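Local coordinates for protein translation elongation factor 1A (Methanosarcina mazei, PDB 3WND) that binds GDP and, in its GTP-bound form, cysteinyl-tRNA, and probably acts as a SelB- and EF-Tu-like translation elongation factor, at residues 302-307 with 351-357; 193-197 with 346-350. One frame throughout, in Å; residues are numbered along the deposited sequence.

Contact 1 lies within one beta domain, the C-terminal one, and contact 2 ties that domain to the beta domain before it. Both are largely buried, but their chemistry differs. Contact 1 pairs neighbouring strands of one sheet through backbone hydrogen bonds and apolar side chains. Contact 2 has no backbone pairing and rests on a buried arginine-aspartate salt bridge between strand 194-203 and a turn. The contacts are continuous along the chain: turn 346-350 runs straight into 351-357. They also touch, with Val306 CG2 3.6 Å from Asp350 CB and Phe352 CZ 3.7 Å from Tyr346 CD1.

Contact 1: 302-307 with 351-357; sequences LHLFVG and RFLLANL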
ATOM      1  N   LEU A 302      -3.729  18.721  -9.235  1.00 23.53           N
ATOM      2  CA  LEU A 302      -2.926  17.699  -8.499  1.00 18.97           C
ATOM      3  C   LEU A 302      -3.678  16.381  -8.627  1.00 18.49           C
ATOM      4  O   LEU A 302      -4.811  16.366  -9.174  1.00 19.74           O
ATOM      5  CB  LEU A 302      -2.655  18.078  -7.034  1.00 22.41           C
ATOM      6  CG  LEU A 302      -1.734  19.276  -6.794  1.00 19.37           C
ATOM      7  CD1 LEU A 302      -1.840  19.722  -5.342  1.00 23.66           C
ATOM      8  CD2 LEU A 302      -0.274  19.060  -7.213  1.00 21.54           C
ATOM      9  N   HIS A 303      -3.055  15.281  -8.215  1.00 17.81           N
ATOM     10  CA  HIS A 303      -3.754  14.028  -8.136  1.00 19.57           C
ATOM     11  C   HIS A 303      -3.767  13.635  -6.701  1.00 18.42           C
ATOM     12  O   HIS A 303      -2.748  13.758  -5.993  1.00 19.53           O
ATOM     13  CB  HIS A 303      -3.046  12.943  -8.954  1.00 19.87           C
ATOM     14  CG  HIS A 303      -3.983  12.042  -9.638  1.00 19.62           C
ATOM     15  ND1 HIS A 303      -4.761  12.427 -10.724  1.00 22.28           N
ATOM     16  CD2 HIS A 303      -4.231  10.663  -9.422  1.00 20.76           C
ATOM     17  CE1 HIS A 303      -5.530  11.380 -11.078  1.00 25.87           C
ATOM     18  NE2 HIS A 303      -5.152  10.281 -10.335  1.00 25.28           N
ATOM     19  N   LEU A 304      -4.935  13.214  -6.204  1.00 16.17           N
ATOM     20  CA  LEU A 304      -5.082  12.913  -4.789  1.00 16.84           C
ATOM     21  C   LEU A 304      -5.257  11.399  -4.584  1.00 15.51           C
ATOM     22  O   LEU A 304      -6.039  10.721  -5.302  1.00 18.79           O
ATOM     23  CB  LEU A 304      -6.321  13.662  -4.231  1.00 14.29           C
ATOM     24  CG  LEU A 304      -6.746  13.447  -2.766  1.00 15.02           C
ATOM     25  CD1 LEU A 304      -7.475  14.676  -2.253  1.00 19.03           C
ATOM     26  CD2 LEU A 304      -7.654  12.197  -2.649  1.00 18.85           C
ATOM     27  N   PHE A 305      -4.517  10.871  -3.636  1.00 16.02           N
ATOM     28  CA  PHE A 305      -4.684   9.462  -3.219  1.00 15.30           C
ATOM     29  C   PHE A 305      -5.050   9.405  -1.742  1.00 17.15           C
ATOM     30  O   PHE A 305      -4.434  10.038  -0.904  1.00 16.98           O
ATOM     31  CB  PHE A 305      -3.293   8.791  -3.308  1.00 16.60           C
ATOM     32  CG  PHE A 305      -2.754   8.727  -4.704  1.00 15.82           C
ATOM     33  CD1 PHE A 305      -2.937   7.611  -5.488  1.00 21.18           C
ATOM     34  CD2 PHE A 305      -2.142   9.857  -5.255  1.00 17.87           C
ATOM     35  CE1 PHE A 305      -2.493   7.624  -6.839  1.00 22.15           C
ATOM     36  CE2 PHE A 305      -1.660   9.848  -6.576  1.00 18.73           C
ATOM     37  CZ  PHE A 305      -1.845   8.771  -7.362  1.00 18.79           C
ATOM     38  N   VAL A 306      -6.121   8.656  -1.425  1.00 15.43           N
ATOM     39  CA  VAL A 306      -6.479   8.420  -0.039  1.00 16.34           C
ATOM     40  C   VAL A 306      -7.034   7.021  -0.020  1.00 14.11           C
ATOM     41  O   VAL A 306      -7.839   6.641  -0.866  1.00 17.06           O
ATOM     42  CB  VAL A 306      -7.426   9.491   0.561  1.00 15.35           C
ATOM     43  CG1 VAL A 306      -8.785   9.457  -0.133  1.00 17.80           C
ATOM     44  CG2 VAL A 306      -7.565   9.326   2.100  1.00 14.52           C
ATOM     45  N   GLY A 307      -6.577   6.209   0.953  1.00 16.20           N
ATOM     46  CA  GLY A 307      -6.949   4.798   0.932  1.00 16.34           C
ATOM     47  C   GLY A 307      -6.531   4.182  -0.417  1.00 12.83           C
ATOM     48  O   GLY A 307      -5.363   4.348  -0.851  1.00 15.11           O
ATOM     49  N   ARG A 351      -4.185   8.889   5.666  1.00 17.06           N
ATOM     50  CA  ARG A 351      -3.195   9.823   5.116  1.00 19.00           C
ATOM     51  C   ARG A 351      -3.541  10.058   3.624  1.00 16.74           C
ATOM     52  O   ARG A 351      -3.792   9.108   2.849  1.00 15.14           O
ATOM     53  CB  ARG A 351      -1.738   9.319   5.292  1.00 18.72           C
ATOM     54  CG  ARG A 351      -0.738  10.300   4.776  1.00 19.46           C
ATOM     55  CD  ARG A 351       0.681   9.726   4.827  1.00 24.02           C
ATOM     56  NE  ARG A 351       0.984   9.375   6.190  1.00 23.91           N
ATOM     57  CZ  ARG A 351       1.924   9.887   6.990  1.00 24.85           C
ATOM     58  NH1 ARG A 351       2.829  10.736   6.571  1.00 29.07           N
ATOM     59  NH2 ARG A 351       1.969   9.474   8.258  1.00 29.59           N
ATOM     60  N   PHE A 352      -3.563  11.325   3.240  1.00 15.57           N
ATOM     61  CA  PHE A 352      -3.750  11.683   1.809  1.00 16.90           C
ATOM     62  C   PHE A 352      -2.322  11.922   1.227  1.00 16.50           C
ATOM     63  O   PHE A 352      -1.454  12.492   1.855  1.00 16.83           O
ATOM     64  CB  PHE A 352      -4.466  13.025   1.699  1.00 17.01           C
ATOM     65  CG  PHE A 352      -5.963  12.954   1.981  1.00 18.36           C
ATOM     66  CD1 PHE A 352      -6.868  13.063   0.940  1.00 18.19           C
ATOM     67  CD2 PHE A 352      -6.444  12.840   3.306  1.00 20.57           C
ATOM     68  CE1 PHE A 352      -8.247  13.072   1.194  1.00 19.89           C
ATOM     69  CE2 PHE A 352      -7.809  12.755   3.550  1.00 17.96           C
ATOM     70  CZ  PHE A 352      -8.727  12.938   2.486  1.00 19.42           C
ATOM     71  N   LEU A 353      -2.139  11.500  -0.010  1.00 15.03           N
ATOM     72  CA  LEU A 353      -0.951  11.853  -0.777  1.00 14.31           C
ATOM     73  C   LEU A 353      -1.391  12.700  -1.979  1.00 13.09           C
ATOM     74  O   LEU A 353      -2.458  12.477  -2.555  1.00 18.48           O
ATOM     75  CB  LEU A 353      -0.303  10.647  -1.369  1.00 17.18           C
ATOM     76  CG  LEU A 353       0.461   9.763  -0.452  1.00 17.93           C
ATOM     77  CD1 LEU A 353       1.213   8.659  -1.304  1.00 19.74           C
ATOM     78  CD2 LEU A 353       1.426  10.481   0.505  1.00 19.33           C
ATOM     79  N   LEU A 354      -0.601  13.720  -2.304  1.00 14.26           N
ATOM     80  CA  LEU A 354      -0.885  14.527  -3.500  1.00 13.75           C
ATOM     81  C   LEU A 354       0.293  14.399  -4.453  1.00 15.02           C
ATOM     82  O   LEU A 354       1.454  14.419  -4.022  1.00 15.72           O
ATOM     83  CB  LEU A 354      -0.928  16.006  -3.071  1.00 15.37           C
ATOM     84  CG  LEU A 354      -2.083  16.270  -2.062  1.00 17.91           C
ATOM     85  CD1 LEU A 354      -2.061  17.719  -1.563  1.00 18.59           C
ATOM     86  CD2 LEU A 354      -3.461  15.916  -2.654  1.00 17.55           C
ATOM     87  N   ALA A 355      -0.053  14.321  -5.730  1.00 14.83           N
ATOM     88  CA  ALA A 355       0.953  14.129  -6.776  1.00 14.19           C
ATOM     89  C   ALA A 355       0.727  15.127  -7.893  1.00 17.13           C
ATOM     90  O   ALA A 355      -0.398  15.665  -8.040  1.00 17.06           O
ATOM     91  CB  ALA A 355       0.937  12.671  -7.304  1.00 14.92           C
ATOM     92  N   ASN A 356       1.785  15.344  -8.696  1.00 15.31           N
ATOM     93  CA  ASN A 356       1.672  16.047  -9.975  1.00 16.17           C
ATOM     94  C   ASN A 356       2.161  15.110 -11.039  1.00 15.45           C
ATOM     95  O   ASN A 356       3.325  14.783 -11.097  1.00 17.53           O
ATOM     96  CB  ASN A 356       2.477  17.392  -9.970  1.00 16.60           C
ATOM     97  CG  ASN A 356       2.341  18.151 -11.282  1.00 17.14           C
ATOM     98  OD1 ASN A 356       2.041  17.561 -12.345  1.00 20.82           O
ATOM     99  ND2 ASN A 356       2.650  19.421 -11.260  1.00 23.09           N
ATOM    100  N   LEU A 357       1.222  14.537 -11.764  1.00 17.41           N
ATOM    101  CA  LEU A 357       1.544  13.442 -12.657  1.00 18.79           C
ATOM    102  C   LEU A 357       2.420  13.850 -13.781  1.00 20.53           C
ATOM    103  O   LEU A 357       2.907  12.959 -14.485  1.00 23.88           O
ATOM    104  CB  LEU A 357       0.288  12.782 -13.226  1.00 21.27           C
ATOM    105  CG  LEU A 357      -0.766  12.269 -12.251  1.00 23.04           C
ATOM    106  CD1 LEU A 357      -2.004  11.761 -12.897  1.00 28.53           C
ATOM    107  CD2 LEU A 357      -0.178  11.145 -11.426  1.00 21.44           C
TER
HETATM  108  O   HOH W   1      -4.818   6.602   3.134  1.00 19.95           O
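Phe305 with Leu353 and His303 with Ala355 form hydrogen-bonded pairs where antiparallel strands 302-306 and 352-355 adjoin in the sheet of the C-terminal beta domain. Phe305 N meets Leu353 O at 2.8 Å, nearly straight (173°), and Leu353 N returns a bond to Phe305 O. His303 N lies 2.7 Å from Ala355 O, and Ala355 N answers to His303 O. The Phe305 ring has CG beside the backbone N (chi1 -64°), which brings its edge atom CE2 to 3.9 Å from Ala355 CB. Leu357 CD1 covers one face of the His303 ring, displaced toward ND1, in a CH-pi contact 3.8 Å from the ring centroid. His303 NE2 bonds to a citric acid, probably a crystallisation additive. Leu302 CD2 rests 3.5 Å from Ala355 O.

Leu304, Val306, Phe352 and Leu354 share the other face. Val306 CG2 sits over the centre of the Phe352 ring, 3.6 Å from its centroid. Leu304 CD1 meets the edge of that ring, 3.6 Å from Phe352 CD1. An alanine at Phe352 is likely to open a gap beside Leu304 and leave Val306 CG2 without its ring face.

Phe305, Leu353 and Ala355 pack against helix 74-83 of the nucleotide-binding domain; Leu304, Phe352 and Leu354 pack inward on strand 282-289. The backbones of Leu302, Leu304, Phe352 and Leu354 bond to the next strands, a water joins Gly307 N to Arg351 O, and the faces are left mainly to apolar packing.

Contact 2: 193-197 with 346-350; sequences ARIFI and YSKQD
The backbones at Arg194 and Ser347 stay 9.9 Å apart between their CA atoms, so strand 194-197 meets the type I turn Ser347-Asp350 without any backbone pairing; side chains, chiefly that of Arg194, bridge the gap. The turn is closed by Asp350 N bonding to Ser347 O. Arg194, its chain bent at chi3 (71°), grips Asp350 end-on. Arg194 NH1 bonds to Asp350 OD1 at 2.9 Å, and Arg194 NH2 to Asp350 OD2 at 2.9 Å. Both oxygens are met on their syn sides. The two flat groups lie 25° apart, nearly coplanar. Asp350 OD2 also accepts from Ser347 N at 3.0 Å, from above the carboxylate plane, so the carboxylate braces its own turn.

The guanidinium is sandwiched. Phe196 CE1 lies over one face and Ser347 CB over the opposite one, 3.6 Å from Arg194 NH2. The edge of the Phe196 ring faces the carboxylate, with CZ 3.8 Å from Asp350 OD1. Gln349 NE2 passes alongside Arg194 NH1. In this buried ion pair, the two N-H groups of Arg194 and the N-H of Ser347 probably favour the ionised form of Asp350.

Glu277 adds a second anchor, taking Arg194 NE in a salt bridge and Ser347 OG in a hydrogen bond. Strand 194-203 lies between strands 207-216 and 272-274 in the middle beta domain. The turn links strands 343-346 and 352-355 of the C-terminal one, so the salt bridge spans the domain interface.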
ATOM      1  N   ALA A 193     -14.434  -1.994  12.989  1.00 14.08           N
ATOM      2  CA  ALA A 193     -13.908  -2.559  11.770  1.00 14.84           C
ATOM      3  C   ALA A 193     -13.954  -1.642  10.555  1.00 12.31           C
ATOM      4  O   ALA A 193     -14.965  -0.938  10.286  1.00 17.11           O
ATOM      5  CB  ALA A 193     -14.654  -3.848  11.384  1.00 15.32           C
ATOM      6  N   ARG A 194     -12.846  -1.658   9.783  1.00 13.84           N
ATOM      7  CA  ARG A 194     -12.866  -1.059   8.443  1.00 11.96           C
ATOM      8  C   ARG A 194     -12.172  -2.015   7.514  1.00 13.90           C
ATOM      9  O   ARG A 194     -11.094  -2.556   7.908  1.00 13.80           O
ATOM     10  CB  ARG A 194     -12.075   0.292   8.397  1.00 14.50           C
ATOM     11  CG  ARG A 194     -12.554   1.280   9.423  1.00 13.04           C
ATOM     12  CD  ARG A 194     -11.697   2.567   9.360  1.00 14.63           C
ATOM     13  NE  ARG A 194     -11.935   3.362   8.158  1.00 14.87           N
ATOM     14  CZ  ARG A 194     -10.968   4.075   7.520  1.00 15.54           C
ATOM     15  NH1 ARG A 194      -9.631   3.925   7.800  1.00 14.18           N
ATOM     16  NH2 ARG A 194     -11.295   4.876   6.491  1.00 14.18           N
ATOM     17  N   ILE A 195     -12.733  -2.195   6.323  0.98 13.58           N
ATOM     18  CA  ILE A 195     -12.120  -3.058   5.299  0.98 13.50           C
ATOM     19  C   ILE A 195     -11.973  -2.212   4.046  0.98 11.78           C
ATOM     20  O   ILE A 195     -12.937  -1.577   3.575  0.98 16.50           O
ATOM     21  CB  ILE A 195     -13.017  -4.313   5.031  0.98 13.29           C
ATOM     22  CG1 ILE A 195     -13.219  -5.112   6.375  0.98 15.91           C
ATOM     23  CG2 ILE A 195     -12.329  -5.224   3.936  0.98 14.93           C
ATOM     24  CD1 ILE A 195     -14.663  -4.856   6.934  0.98 22.57           C
ATOM     25  N   PHE A 196     -10.769  -2.203   3.463  1.00 13.37           N
ATOM     26  CA  PHE A 196     -10.556  -1.484   2.165  1.00 13.84           C
ATOM     27  C   PHE A 196     -10.625  -2.510   1.049  1.00 13.44           C
ATOM     28  O   PHE A 196     -10.087  -3.566   1.158  1.00 15.32           O
ATOM     29  CB  PHE A 196      -9.130  -0.887   2.118  1.00 14.22           C
ATOM     30  CG  PHE A 196      -8.941   0.397   2.903  1.00 13.74           C
ATOM     31  CD1 PHE A 196      -9.980   0.932   3.698  1.00 18.10           C
ATOM     32  CD2 PHE A 196      -7.717   1.047   2.843  1.00 16.15           C
ATOM     33  CE1 PHE A 196      -9.750   2.098   4.463  1.00 18.68           C
ATOM     34  CE2 PHE A 196      -7.518   2.214   3.603  1.00 18.61           C
ATOM     35  CZ  PHE A 196      -8.511   2.706   4.391  1.00 23.68           C
ATOM     36  N   ILE A 197     -11.409  -2.237   0.036  1.00 14.26           N
ATOM     37  CA  ILE A 197     -11.602  -3.108  -1.057  1.00 13.15           C
ATOM     38  C   ILE A 197     -10.679  -2.834  -2.224  1.00 16.59           C
ATOM     39  O   ILE A 197     -10.562  -1.701  -2.639  1.00 14.65           O
ATOM     40  CB  ILE A 197     -13.065  -2.902  -1.571  1.00 14.84           C
ATOM     41  CG1 ILE A 197     -14.096  -3.406  -0.475  1.00 15.58           C
ATOM     42  CG2 ILE A 197     -13.226  -3.614  -2.915  1.00 18.36           C
ATOM     43  CD1 ILE A 197     -15.507  -2.925  -0.765  1.00 16.74           C
ATOM     44  N   TYR A 346     -13.475   8.405   3.377  1.00 16.86           N
ATOM     45  CA  TYR A 346     -12.260   8.363   4.211  1.00 15.55           C
ATOM     46  C   TYR A 346     -12.637   8.677   5.661  1.00 17.89           C
ATOM     47  O   TYR A 346     -13.771   9.172   5.945  1.00 18.35           O
ATOM     48  CB  TYR A 346     -11.208   9.422   3.687  1.00 17.14           C
ATOM     49  CG  TYR A 346     -11.709  10.813   3.616  1.00 18.93           C
ATOM     50  CD1 TYR A 346     -11.484  11.724   4.665  1.00 23.57           C
ATOM     51  CD2 TYR A 346     -12.462  11.229   2.506  1.00 21.96           C
ATOM     52  CE1 TYR A 346     -12.008  13.068   4.614  1.00 23.81           C
ATOM     53  CE2 TYR A 346     -13.006  12.511   2.443  1.00 24.04           C
ATOM     54  CZ  TYR A 346     -12.758  13.427   3.476  1.00 26.72           C
ATOM     55  OH  TYR A 346     -13.295  14.679   3.397  1.00 26.69           O
ATOM     56  N   SER A 347     -11.743   8.349   6.559  1.00 19.02           N
ATOM     57  CA  SER A 347     -11.824   8.769   7.955  1.00 17.77           C
ATOM     58  C   SER A 347     -10.581   9.683   8.186  1.00 19.02           C
ATOM     59  O   SER A 347      -9.622   9.674   7.381  1.00 17.71           O
ATOM     60  CB  SER A 347     -11.851   7.512   8.900  1.00 20.77           C
ATOM     61  OG  SER A 347     -13.166   6.967   8.780  1.00 21.12           O
ATOM     62  N   LYS A 348     -10.552  10.372   9.311  1.00 21.42           N
ATOM     63  CA  LYS A 348      -9.502  11.396   9.529  1.00 20.25           C
ATOM     64  C   LYS A 348      -8.135  10.742   9.720  1.00 23.19           C
ATOM     65  O   LYS A 348      -7.121  11.410   9.525  1.00 21.29           O
ATOM     66  CB  LYS A 348      -9.861  12.294  10.698  1.00 25.32           C
ATOM     67  CG  LYS A 348     -11.047  13.118  10.309  1.00 30.13           C
ATOM     68  CD  LYS A 348     -11.109  14.453  11.002  1.00 28.05           C
ATOM     69  CE  LYS A 348     -12.184  15.240  10.272  1.00 37.81           C
ATOM     70  NZ  LYS A 348     -11.798  16.660  10.005  1.00 64.38           N
ATOM     71  N   GLN A 349      -8.107   9.465  10.086  1.00 22.26           N
ATOM     72  CA  GLN A 349      -6.843   8.775  10.263  1.00 20.78           C
ATOM     73  C   GLN A 349      -6.148   8.490   8.909  1.00 18.19           C
ATOM     74  O   GLN A 349      -5.059   7.988   8.858  1.00 24.25           O
ATOM     75  CB  GLN A 349      -6.979   7.454  11.076  1.00 21.10           C
ATOM     76  CG  GLN A 349      -7.851   6.341  10.417  1.00 23.16           C
ATOM     77  CD  GLN A 349      -9.235   6.395  10.953  1.00 27.94           C
ATOM     78  OE1 GLN A 349      -9.721   7.470  11.241  1.00 24.52           O
ATOM     79  NE2 GLN A 349      -9.914   5.253  11.051  1.00 21.67           N
ATOM     80  N   ASP A 350      -6.877   8.652   7.824  1.00 13.03           N
ATOM     81  CA  ASP A 350      -6.352   8.234   6.516  1.00 16.23           C
ATOM     82  C   ASP A 350      -5.437   9.308   5.953  1.00 18.82           C
ATOM     83  O   ASP A 350      -5.804  10.459   5.837  1.00 16.44           O
ATOM     84  CB  ASP A 350      -7.475   7.977   5.486  1.00 19.18           C
ATOM     85  CG  ASP A 350      -8.310   6.788   5.793  1.00 17.48           C
ATOM     86  OD1 ASP A 350      -7.895   5.858   6.454  1.00 18.54           O
ATOM     87  OD2 ASP A 350      -9.454   6.789   5.303  1.00 18.79           O
TER